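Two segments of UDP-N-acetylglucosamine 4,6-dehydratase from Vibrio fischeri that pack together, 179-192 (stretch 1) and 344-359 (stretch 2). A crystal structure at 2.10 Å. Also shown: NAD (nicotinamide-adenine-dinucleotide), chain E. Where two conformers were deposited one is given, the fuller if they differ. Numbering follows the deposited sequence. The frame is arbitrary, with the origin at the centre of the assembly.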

# COMPACT_ATOMS: atom_id res chain seq x y z
N LYS A 179 13.29 11.25 6.90
CA LYS A 179 14.17 10.18 7.40
C LYS A 179 15.30 10.80 8.27
O LYS A 179 15.77 10.18 9.22
N ARG A 180 15.74 12.01 7.96
CA ARG A 180 16.77 12.65 8.77
C ARG A 180 16.22 13.06 10.13
O ARG A 180 16.91 12.97 11.14
N ILE A 181 14.97 13.52 10.16
CA ILE A 181 14.34 13.88 11.42
C ILE A 181 14.09 12.60 12.22
O ILE A 181 14.32 12.56 13.43
N MSE A 182 13.67 11.55 11.55
CA MSE A 182 13.49 10.25 12.21
C MSE A 182 14.73 9.79 12.98
O MSE A 182 14.62 9.31 14.10
N GLU A 183 15.88 9.89 12.33
CA GLU A 183 17.20 9.54 12.91
C GLU A 183 17.46 10.30 14.23
O GLU A 183 18.04 9.74 15.17
N MSE A 184 17.03 11.53 14.31
CA MSE A 184 17.15 12.29 15.58
C MSE A 184 16.33 11.59 16.69
O MSE A 184 16.83 11.37 17.81
N PHE A 185 15.10 11.22 16.36
CA PHE A 185 14.25 10.51 17.32
C PHE A 185 14.85 9.17 17.68
O PHE A 185 14.74 8.75 18.82
N LEU A 186 15.42 8.50 16.68
CA LEU A 186 16.10 7.22 16.85
C LEU A 186 17.31 7.38 17.81
O LEU A 186 17.59 6.55 18.61
N MSE A 187 18.06 8.45 17.65
CA MSE A 187 19.21 8.66 18.49
C MSE A 187 18.75 8.80 19.93
O MSE A 187 19.41 8.29 20.80
N ARG A 188 17.62 9.46 20.20
CA ARG A 188 17.14 9.60 21.57
C ARG A 188 16.77 8.25 22.12
O ARG A 188 17.13 7.93 23.26
N LYS A 189 16.04 7.48 21.33
CA LYS A 189 15.62 6.12 21.74
C LYS A 189 16.76 5.12 21.92
O LYS A 189 16.62 4.16 22.67
N SER A 190 17.86 5.34 21.22
CA SER A 190 19.03 4.50 21.35
C SER A 190 19.76 4.66 22.67
O SER A 190 20.62 3.86 22.96
N GLU A 191 19.44 5.68 23.46
CA GLU A 191 19.89 5.76 24.87
C GLU A 191 19.12 4.77 25.78
O GLU A 191 19.46 4.68 26.94
N GLU A 192 18.09 4.09 25.27
CA GLU A 192 17.32 3.12 26.07
C GLU A 192 17.23 1.72 25.49
O GLU A 192 16.89 0.83 26.22
N LYS A 344 29.64 3.71 12.26
CA LYS A 344 29.38 3.90 13.66
C LYS A 344 28.67 5.22 13.77
O LYS A 344 29.31 6.24 13.84
N ASN A 345 27.34 5.23 13.74
CA ASN A 345 26.62 6.52 13.72
C ASN A 345 26.91 7.30 14.99
O ASN A 345 26.87 6.76 16.08
N ASP A 346 27.24 8.57 14.85
CA ASP A 346 27.29 9.48 15.99
C ASP A 346 26.47 10.77 15.77
O ASP A 346 26.79 11.77 16.37
N SER A 347 25.41 10.72 14.95
CA SER A 347 24.42 11.82 14.84
C SER A 347 23.92 12.19 16.21
O SER A 347 23.78 11.30 17.04
N LEU A 348 23.59 13.47 16.42
CA LEU A 348 23.09 14.01 17.70
C LEU A 348 21.61 14.37 17.65
O LEU A 348 21.05 14.56 16.57
N TYR A 349 20.98 14.48 18.82
CA TYR A 349 19.71 15.22 18.94
C TYR A 349 19.74 16.28 20.05
O TYR A 349 20.57 16.23 20.96
N GLN A 350 18.82 17.23 19.94
CA GLN A 350 18.52 18.16 21.00
C GLN A 350 17.09 17.95 21.49
O GLN A 350 16.16 17.91 20.69
N GLN A 351 16.92 17.77 22.80
CA GLN A 351 15.61 17.51 23.38
C GLN A 351 14.61 18.56 22.93
O GLN A 351 13.49 18.23 22.49
N GLU A 352 15.02 19.82 22.99
CA GLU A 352 14.15 20.92 22.64
C GLU A 352 13.62 20.90 21.22
O GLU A 352 12.49 21.31 21.01
N LEU A 353 14.42 20.47 20.25
CA LEU A 353 13.96 20.44 18.86
C LEU A 353 13.01 19.27 18.65
O LEU A 353 12.10 19.36 17.84
N LEU A 354 13.24 18.17 19.34
CA LEU A 354 12.27 17.05 19.29
C LEU A 354 10.93 17.46 19.90
O LEU A 354 9.87 17.19 19.34
N GLU A 355 10.99 18.15 21.02
CA GLU A 355 9.76 18.61 21.64
C GLU A 355 9.03 19.60 20.75
O GLU A 355 7.82 19.48 20.61
N LEU A 356 9.78 20.54 20.15
CA LEU A 356 9.22 21.53 19.21
C LEU A 356 8.44 20.84 18.10
O LEU A 356 7.30 21.20 17.82
N PHE A 357 9.07 19.84 17.49
CA PHE A 357 8.51 19.12 16.36
C PHE A 357 7.22 18.44 16.80
O PHE A 357 6.21 18.57 16.15
N GLU A 358 7.24 17.74 17.92
CA GLU A 358 6.01 17.11 18.42
C GLU A 358 4.94 18.16 18.76
O GLU A 358 3.78 17.94 18.53
N GLN A 359 5.35 19.30 19.29
CA GLN A 359 4.40 20.33 19.68
C GLN A 359 3.75 21.00 18.47
O GLN A 359 2.54 21.08 18.39

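The most unusual feature of this contact is the way Arg188 is used along its whole length. Its CA-to-CB bond points sideways to the other stretch, and the chain runs extended through chi1 and chi2 (both t) before bending at chi3 (p). Near the backbone, its CB lies over the face of the Tyr349 ring, 3.8 Å from the ring centroid. Farther out, the guanidinium lays one face on Leu354, with NE 3.6 Å from Leu354 CD1, and keeps its edge for polar partners: NH2 donates to Gln351 OE1 at 2.8 Å, and NH1 forms a salt bridge with Glu358 OE2 at 3.3 Å, its hydrogen bond weak. Arginine suits such a place because its aliphatic stem and flat cation can pack against apolar groups while the N-H groups point outward in the plane. Gln351 NE2 is itself engaged, donating to Glu355 OE2 at 2.5 Å.

Tyr349 points toward the first helix with chi1 p, which lays its ring along Arg188 and carries the hydroxyl past the helix to Glu191, where OH donates to OE1 at 2.7 Å. The backbones come close here, the CA atoms of Met184 and Tyr349 being 5.1 Å apart.

The apolar center is built around Leu354, chi1 m and chi2 t, on the second helix, which crosses the first at -122°. Its CD2 sits 3.8 Å from Met184 CB and over one face of the Phe185 ring, 3.9 Å from the centroid. The branched leucine thus meets Met184, Phe185 and Arg188 together. Phe185 begins badly placed, its CA-to-CB bond pointing away, but with chi1 m the long, flat side chain brings its ring back to the interface. The ring also approaches Phe357, CE2 to CD2 at 4.0 Å, and Phe357 (chi1 t) in turn offers a face to Ile181, whose CG2 stands 4.1 Å from the ring centroid.

Toward the other end of stretch 2, polar groups take over. Glu183, extended with chi1 and chi2 t, reaches Asn345 and Ser347: Asn345 ND2 donates to Glu183 OE2 at 2.6 Å, and Ser347 OG lies 2.7 Å from that same oxygen. Asn345 OD1 meanwhile accepts from the Ser347 backbone N at 2.9 Å, bracing the loop. Arg180 NH1 balances the carboxylate through a salt bridge to Glu183 OE1 at 2.9 Å. Beside this cluster, selenomethionine Met187 folds its flexible chain (chi1 and chi2 m) against the loop, CG 3.3 Å from Ser347 O.

Lys179 lies beyond the interface, where its NZ donates to NAD O2D at 2.6 Å and O3D at 2.8 Å.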

# COMPACT_ATOMS: atom_id res chain seq x y z
CB LYS A 179 14.78 9.34 6.27
CG LYS A 179 13.78 8.67 5.26
CD LYS A 179 13.22 7.34 5.79
CE LYS A 179 12.52 6.51 4.67
NZ LYS A 179 13.49 5.78 3.81
CB ARG A 180 17.35 13.87 8.06
CG ARG A 180 18.37 14.63 8.88
CD ARG A 180 19.62 13.80 9.20
NE ARG A 180 20.45 14.55 10.13
CZ ARG A 180 20.54 14.35 11.44
NH1 ARG A 180 19.88 13.34 12.03
NH2 ARG A 180 21.32 15.15 12.16
CB ILE A 181 13.03 14.70 11.22
CG1 ILE A 181 13.35 16.06 10.63
CG2 ILE A 181 12.27 14.85 12.53
CD1 ILE A 181 12.25 16.64 9.78
CB MSE A 182 13.16 9.18 11.19
CG MSE A 182 12.90 7.81 11.84
SE MSE A 182 13.59 6.41 10.70
CE MSE A 182 12.26 6.47 9.46
CB GLU A 183 18.31 9.87 11.90
CG GLU A 183 19.73 9.52 12.36
CD GLU A 183 20.82 9.89 11.34
OE1 GLU A 183 20.69 10.90 10.61
OE2 GLU A 183 21.85 9.17 11.31
CB MSE A 184 16.62 13.71 15.40
CG MSE A 184 17.40 14.54 14.42
SE MSE A 184 16.57 16.29 14.15
CE MSE A 184 17.74 16.99 12.78
CB PHE A 185 12.80 10.32 16.79
CG PHE A 185 11.95 11.56 16.91
CD1 PHE A 185 11.22 11.80 18.06
CD2 PHE A 185 11.95 12.51 15.91
CE1 PHE A 185 10.46 12.96 18.20
CE2 PHE A 185 11.22 13.68 16.02
CZ PHE A 185 10.45 13.91 17.16
CB LEU A 186 16.66 6.75 15.52
CG LEU A 186 16.06 5.62 14.72
CD1 LEU A 186 14.59 5.82 14.48
CD2 LEU A 186 16.86 5.45 13.39
CB MSE A 187 20.06 9.87 18.05
CG MSE A 187 20.91 9.68 16.79
SE MSE A 187 21.92 7.98 16.58
CE MSE A 187 20.61 6.97 15.48
CB ARG A 188 15.94 10.51 21.70
CG ARG A 188 15.36 10.55 23.09
CD ARG A 188 14.43 11.76 23.31
NE ARG A 188 13.18 11.62 22.58
CZ ARG A 188 12.20 12.50 22.61
NH1 ARG A 188 11.10 12.28 21.91
NH2 ARG A 188 12.32 13.64 23.31
CB LYS A 189 14.63 5.53 20.74
CG LYS A 189 13.22 6.12 20.85
CD LYS A 189 12.66 5.94 22.28
CE LYS A 189 11.19 6.30 22.41
NZ LYS A 189 10.91 7.69 22.05
CB SER A 190 20.01 4.75 20.21
OG SER A 190 20.60 5.99 20.31
CB GLU A 191 19.72 7.20 25.41
CG GLU A 191 20.63 8.20 24.68
CD GLU A 191 20.34 9.66 24.97
OE1 GLU A 191 19.25 9.97 25.48
OE2 GLU A 191 21.20 10.51 24.65
CB GLU A 192 15.89 3.59 26.24
CG GLU A 192 15.78 4.82 27.10
CD GLU A 192 14.38 5.25 27.25
OE1 GLU A 192 14.08 6.25 26.60
OE2 GLU A 192 13.58 4.58 27.96
CB LYS A 344 30.73 3.97 14.40
CG LYS A 344 31.55 2.69 14.25
CD LYS A 344 31.02 1.72 15.25
CE LYS A 344 31.06 0.34 14.79
NZ LYS A 344 30.40 -0.48 15.86
CB ASN A 345 25.11 6.31 13.57
CG ASN A 345 24.37 7.57 13.11
OD1 ASN A 345 24.96 8.63 12.92
ND2 ASN A 345 23.06 7.44 12.90
CB ASP A 346 28.75 9.80 16.36
CG ASP A 346 29.53 10.34 15.19
OD1 ASP A 346 29.03 10.26 14.04
OD2 ASP A 346 30.65 10.83 15.40
CB SER A 347 23.15 11.40 14.05
OG SER A 347 23.43 10.58 12.94
CB LEU A 348 23.86 15.30 18.07
CG LEU A 348 25.37 15.30 17.88
CD1 LEU A 348 26.03 16.67 18.13
CD2 LEU A 348 25.95 14.22 18.79
CB TYR A 349 18.57 14.26 19.21
CG TYR A 349 18.52 13.74 20.62
CD1 TYR A 349 17.69 14.33 21.56
CD2 TYR A 349 19.30 12.68 21.01
CE1 TYR A 349 17.65 13.85 22.86
CE2 TYR A 349 19.26 12.21 22.29
CZ TYR A 349 18.44 12.78 23.20
OH TYR A 349 18.46 12.30 24.45
CB GLN A 350 18.69 19.56 20.46
CG GLN A 350 20.11 19.83 19.98
CD GLN A 350 20.38 21.28 19.85
OE1 GLN A 350 19.90 22.08 20.67
NE2 GLN A 350 21.13 21.66 18.83
CB GLN A 351 15.70 17.46 24.92
CG GLN A 351 14.41 17.16 25.67
CD GLN A 351 13.74 15.86 25.29
OE1 GLN A 351 14.37 14.92 24.79
NE2 GLN A 351 12.44 15.77 25.56
CB GLU A 352 14.88 22.24 22.84
CG GLU A 352 14.94 22.61 24.27
CD GLU A 352 15.71 23.88 24.50
OE1 GLU A 352 16.63 24.16 23.69
OE2 GLU A 352 15.39 24.58 25.49
CB LEU A 353 15.13 20.32 17.89
CG LEU A 353 16.14 21.47 17.75
CD1 LEU A 353 16.90 21.34 16.42
CD2 LEU A 353 15.51 22.88 17.91
CB LEU A 354 12.79 15.77 19.96
CG LEU A 354 14.11 15.19 19.39
CD1 LEU A 354 14.40 13.77 19.92
CD2 LEU A 354 14.12 15.24 17.86
CB GLU A 355 10.01 19.21 23.02
CG GLU A 355 10.10 18.10 24.10
CD GLU A 355 10.85 18.57 25.36
OE1 GLU A 355 11.26 19.77 25.41
OE2 GLU A 355 11.03 17.74 26.29
CB LEU A 356 10.34 22.37 18.59
CG LEU A 356 9.99 23.49 17.62
CD1 LEU A 356 9.19 24.56 18.30
CD2 LEU A 356 11.23 24.13 17.02
CB PHE A 357 9.54 18.11 15.83
CG PHE A 357 9.16 17.47 14.52
CD1 PHE A 357 9.38 18.12 13.32
CD2 PHE A 357 8.59 16.22 14.49
CE1 PHE A 357 9.04 17.53 12.11
CE2 PHE A 357 8.23 15.63 13.28
CZ PHE A 357 8.46 16.31 12.09
CB GLU A 358 6.27 16.28 19.67
CG GLU A 358 7.16 15.07 19.46
CD GLU A 358 7.76 14.55 20.77
OE1 GLU A 358 7.85 15.36 21.74
OE2 GLU A 358 8.14 13.34 20.83
CB GLN A 359 5.06 21.39 20.60
CG GLN A 359 4.09 22.43 21.14
CD GLN A 359 4.77 23.62 21.80
OE1 GLN A 359 5.95 23.93 21.53
NE2 GLN A 359 4.03 24.31 22.68
PA NAD E . 7.77 -0.55 0.10
O1A NAD E . 6.84 0.50 -0.42
O2A NAD E . 7.77 -1.74 -0.80
O5B NAD E . 7.20 -1.23 1.42
C5B NAD E . 6.85 -0.32 2.49
C4B NAD E . 5.82 -1.13 3.29
O4B NAD E . 5.36 -0.44 4.43
C3B NAD E . 4.58 -1.45 2.40
O3B NAD E . 4.29 -2.84 2.39
C2B NAD E . 3.46 -0.63 3.08
O2B NAD E . 2.15 -1.13 2.86
C1B NAD E . 3.98 -0.69 4.53
N9A NAD E . 3.39 0.36 5.34
C8A NAD E . 3.40 1.68 5.10
N7A NAD E . 2.74 2.33 5.99
C5A NAD E . 2.34 1.41 6.93
C6A NAD E . 1.59 1.48 8.10
N6A NAD E . 1.21 2.72 8.53
N1A NAD E . 1.33 0.37 8.79
C2A NAD E . 1.73 -0.81 8.35
N3A NAD E . 2.41 -0.92 7.24
C4A NAD E . 2.73 0.15 6.52
O3 NAD E . 9.22 0.11 0.33
PN NAD E . 10.54 -0.85 0.30
O1N NAD E . 11.17 -0.81 -1.08
O2N NAD E . 10.45 -2.22 0.83
O5D NAD E . 11.57 0.13 1.15
C5D NAD E . 11.35 0.01 2.55
C4D NAD E . 12.30 0.97 3.28
O4D NAD E . 13.64 0.91 2.70
C3D NAD E . 11.83 2.43 3.09
O3D NAD E . 12.21 3.30 4.18
C2D NAD E . 12.66 2.89 1.87
O2D NAD E . 12.82 4.32 1.82
C1D NAD E . 14.00 2.20 2.15
N1N NAD E . 14.83 2.08 0.94
C2N NAD E . 14.35 1.38 -0.10
C3N NAD E . 15.09 1.22 -1.25
C7N NAD E . 14.58 0.47 -2.41
O7N NAD E . 15.29 0.46 -3.41
N7N NAD E . 13.38 -0.14 -2.40
C4N NAD E . 16.38 1.82 -1.33
C5N NAD E . 16.84 2.52 -0.23
C6N NAD E . 16.03 2.66 0.90